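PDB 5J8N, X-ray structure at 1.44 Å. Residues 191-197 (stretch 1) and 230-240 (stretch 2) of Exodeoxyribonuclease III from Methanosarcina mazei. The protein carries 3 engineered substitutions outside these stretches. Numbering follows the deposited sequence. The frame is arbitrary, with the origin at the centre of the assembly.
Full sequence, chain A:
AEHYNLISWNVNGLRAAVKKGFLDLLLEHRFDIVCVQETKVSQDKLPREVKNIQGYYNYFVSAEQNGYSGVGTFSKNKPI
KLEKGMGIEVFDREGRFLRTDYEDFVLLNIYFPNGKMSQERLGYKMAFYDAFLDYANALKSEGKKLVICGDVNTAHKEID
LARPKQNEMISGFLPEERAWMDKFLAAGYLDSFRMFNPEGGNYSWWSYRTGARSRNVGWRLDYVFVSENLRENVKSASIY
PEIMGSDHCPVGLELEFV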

# COMPACT_ATOMS: atom_id res chain seq x y z
N ASP A 191 5.20 -11.48 -3.54
CA ASP A 191 4.88 -10.87 -2.24
C ASP A 191 6.23 -10.69 -1.51
O ASP A 191 6.86 -11.66 -1.05
CB ASP A 191 3.90 -11.79 -1.50
CG ASP A 191 3.52 -11.33 -0.15
OD1 ASP A 191 4.16 -10.44 0.43
OD2 ASP A 191 2.55 -11.88 0.39
N SER A 192 6.73 -9.47 -1.45
CA SER A 192 8.13 -9.28 -1.03
C SER A 192 8.39 -9.81 0.40
O SER A 192 9.45 -10.41 0.63
CB SER A 192 8.57 -7.81 -1.18
OG SER A 192 7.83 -6.97 -0.33
N PHE A 193 7.47 -9.56 1.34
CA PHE A 193 7.72 -10.08 2.69
C PHE A 193 7.98 -11.56 2.70
O PHE A 193 8.88 -12.04 3.39
CB PHE A 193 6.54 -9.74 3.58
CG PHE A 193 6.79 -10.08 5.02
CD1 PHE A 193 7.65 -9.30 5.79
CD2 PHE A 193 6.18 -11.19 5.58
CE1 PHE A 193 7.91 -9.63 7.12
CE2 PHE A 193 6.41 -11.55 6.91
CZ PHE A 193 7.31 -10.78 7.69
N ARG A 194 7.23 -12.30 1.88
CA ARG A 194 7.35 -13.75 1.79
C ARG A 194 8.56 -14.23 0.98
O ARG A 194 8.88 -15.42 1.00
CB ARG A 194 6.05 -14.34 1.22
CG ARG A 194 4.84 -14.17 2.14
CD ARG A 194 5.08 -14.70 3.57
NE ARG A 194 3.87 -14.53 4.38
CZ ARG A 194 3.89 -14.65 5.71
NH1 ARG A 194 5.04 -14.84 6.35
NH2 ARG A 194 2.78 -14.51 6.38
N MET A 195 9.27 -13.33 0.31
CA MET A 195 10.56 -13.70 -0.27
C MET A 195 11.55 -14.09 0.81
O MET A 195 12.45 -14.86 0.53
CB MET A 195 11.15 -12.55 -1.09
CG MET A 195 10.35 -12.29 -2.36
SD MET A 195 10.94 -10.82 -3.21
CE MET A 195 12.54 -11.44 -3.74
N PHE A 196 11.38 -13.59 2.03
CA PHE A 196 12.41 -13.82 3.06
C PHE A 196 11.86 -14.46 4.34
O PHE A 196 12.61 -15.08 5.08
CB PHE A 196 13.09 -12.50 3.46
CG PHE A 196 13.69 -11.75 2.31
CD1 PHE A 196 14.93 -12.07 1.79
CD2 PHE A 196 12.99 -10.71 1.77
CE1 PHE A 196 15.45 -11.35 0.72
CE2 PHE A 196 13.48 -10.00 0.71
CZ PHE A 196 14.72 -10.31 0.20
N ASN A 197 10.56 -14.29 4.62
CA ASN A 197 10.01 -14.70 5.90
C ASN A 197 8.73 -15.48 5.74
O ASN A 197 7.71 -14.90 5.34
CB ASN A 197 9.77 -13.47 6.77
CG ASN A 197 9.41 -13.85 8.22
OD1 ASN A 197 8.99 -14.99 8.49
ND2 ASN A 197 9.64 -12.95 9.15
N LEU A 230 12.28 -7.96 -10.84
CA LEU A 230 12.97 -7.29 -9.73
C LEU A 230 13.46 -8.24 -8.62
O LEU A 230 14.06 -7.78 -7.63
CB LEU A 230 12.03 -6.26 -9.12
CG LEU A 230 11.91 -4.95 -9.92
CD1 LEU A 230 10.82 -4.09 -9.33
CD2 LEU A 230 13.23 -4.18 -9.85
N ARG A 231 13.32 -9.55 -8.81
CA ARG A 231 13.66 -10.51 -7.73
C ARG A 231 15.06 -10.28 -7.17
O ARG A 231 15.18 -10.19 -5.94
CB ARG A 231 13.55 -11.95 -8.24
CG ARG A 231 13.96 -13.01 -7.20
CD ARG A 231 13.99 -14.40 -7.85
NE ARG A 231 12.67 -14.88 -8.27
CZ ARG A 231 11.80 -15.42 -7.43
NH1 ARG A 231 12.11 -15.50 -6.15
NH2 ARG A 231 10.61 -15.84 -7.87
N GLU A 232 16.07 -10.10 -8.03
CA GLU A 232 17.44 -10.04 -7.52
C GLU A 232 17.75 -8.66 -6.95
O GLU A 232 18.79 -8.47 -6.30
CB GLU A 232 18.41 -10.38 -8.63
CG GLU A 232 18.11 -11.69 -9.31
CD GLU A 232 17.93 -12.85 -8.36
OE1 GLU A 232 18.63 -12.91 -7.33
OE2 GLU A 232 17.08 -13.73 -8.66
N ASN A 233 16.88 -7.70 -7.23
CA ASN A 233 17.05 -6.34 -6.67
C ASN A 233 16.51 -6.15 -5.27
O ASN A 233 16.84 -5.15 -4.61
CB ASN A 233 16.38 -5.32 -7.59
CG ASN A 233 16.98 -5.37 -8.98
OD1 ASN A 233 16.34 -5.89 -9.91
ND2 ASN A 233 18.20 -4.89 -9.13
N VAL A 234 15.65 -7.05 -4.83
CA VAL A 234 15.06 -6.92 -3.50
C VAL A 234 16.02 -7.43 -2.45
O VAL A 234 16.38 -8.62 -2.43
CB VAL A 234 13.73 -7.68 -3.36
CG1 VAL A 234 13.15 -7.45 -1.97
CG2 VAL A 234 12.72 -7.27 -4.43
N LYS A 235 16.47 -6.53 -1.57
CA LYS A 235 17.45 -6.95 -0.58
C LYS A 235 16.85 -7.18 0.78
O LYS A 235 17.49 -7.87 1.59
CB LYS A 235 18.54 -5.91 -0.49
CG LYS A 235 19.26 -5.65 -1.81
CD LYS A 235 19.77 -6.94 -2.40
CE LYS A 235 20.42 -6.76 -3.77
NZ LYS A 235 21.00 -8.05 -4.29
N SER A 236 15.70 -6.60 1.08
CA SER A 236 15.05 -6.86 2.35
C SER A 236 13.59 -6.51 2.19
O SER A 236 13.23 -5.77 1.26
CB SER A 236 15.66 -6.00 3.51
OG SER A 236 15.20 -4.68 3.39
N ALA A 237 12.74 -7.03 3.08
CA ALA A 237 11.32 -6.68 3.11
C ALA A 237 10.86 -6.76 4.56
O ALA A 237 11.19 -7.73 5.25
CB ALA A 237 10.52 -7.66 2.23
N SER A 238 10.16 -5.73 5.03
CA SER A 238 9.92 -5.53 6.46
C SER A 238 8.48 -5.25 6.76
O SER A 238 7.75 -4.72 5.92
CB SER A 238 10.76 -4.33 6.96
OG SER A 238 12.14 -4.59 6.78
N ILE A 239 8.11 -5.51 8.03
CA ILE A 239 6.91 -4.96 8.63
C ILE A 239 7.44 -4.20 9.84
O ILE A 239 8.40 -4.61 10.48
CB ILE A 239 5.90 -6.04 9.02
CG1 ILE A 239 5.52 -6.84 7.78
CG2 ILE A 239 4.65 -5.43 9.64
CD1 ILE A 239 4.75 -8.11 8.15
N TYR A 240 6.79 -3.06 10.13
CA TYR A 240 7.24 -2.16 11.22
C TYR A 240 6.20 -2.04 12.35
O TYR A 240 5.58 -0.98 12.53
CB TYR A 240 7.53 -0.75 10.63
CG TYR A 240 8.69 -0.70 9.67
CD1 TYR A 240 8.50 -0.97 8.31
CD2 TYR A 240 9.94 -0.30 10.11
CE1 TYR A 240 9.59 -0.90 7.44
CE2 TYR A 240 11.02 -0.28 9.23
CZ TYR A 240 10.81 -0.55 7.91
OH TYR A 240 11.92 -0.45 7.03
O HOH W 1 10.79 -10.47 4.97

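What lies at the centre of the contact? The methyl of Ala 237, set against the backbone of the short, weakly bonded helix of the first stretch and the Phe 196 ring. That methyl, Ala 237 CB, lies 3.4 Å from Ser 192 O and 3.7 Å from Phe 193 N, and Phe 196 CD2 approaches the same Ala 237 CB at 4.0 Å. With this methyl against the helix backbone, the CA atoms of Phe 193 and Ala 237 are 5.0 Å apart, and the helix crosses the strand steeply, at 110° between their N-to-C directions.

How do the larger side chains extend the apolar contact? Along the strand, the CA-to-CB bonds of Val 234, Ala 237 and Ile 239 all point toward the helix. Ile 239 CD1 sits over one face of the Phe 193 ring, 3.7 Å from its centroid and nearly on the ring normal, a CH-pi contact between a methyl and the aromatic cloud. Further back along the strand, Val 234 CG1 packs 3.7 Å from Phe 196 CE2, while Met 195 CE reaches within 4.0 Å of Val 234 CB. These van der Waals contacts cover part of the apolar surface, although Phe 196 stays exposed.

What happens where these side chains meet backbone? The Phe 196 ring turns its edge to Val 234 O, with Phe 196 CZ 3.5 Å from that oxygen; the slightly positive ring hydrogens at the edge suit a carbonyl oxygen. Met 195 CE comes 3.7 Å from Arg 231 O, extending the contact to the 3-10 segment.

What joins the stretches at the polar edge? No direct hydrogen bond crosses between them; instead, one water donates to both Phe 193 O, at 2.9 Å from the water O, and Ala 237 O, at 2.8 Å from the same atom. It bridges two carbonyls that, both being acceptors, could not bond each other.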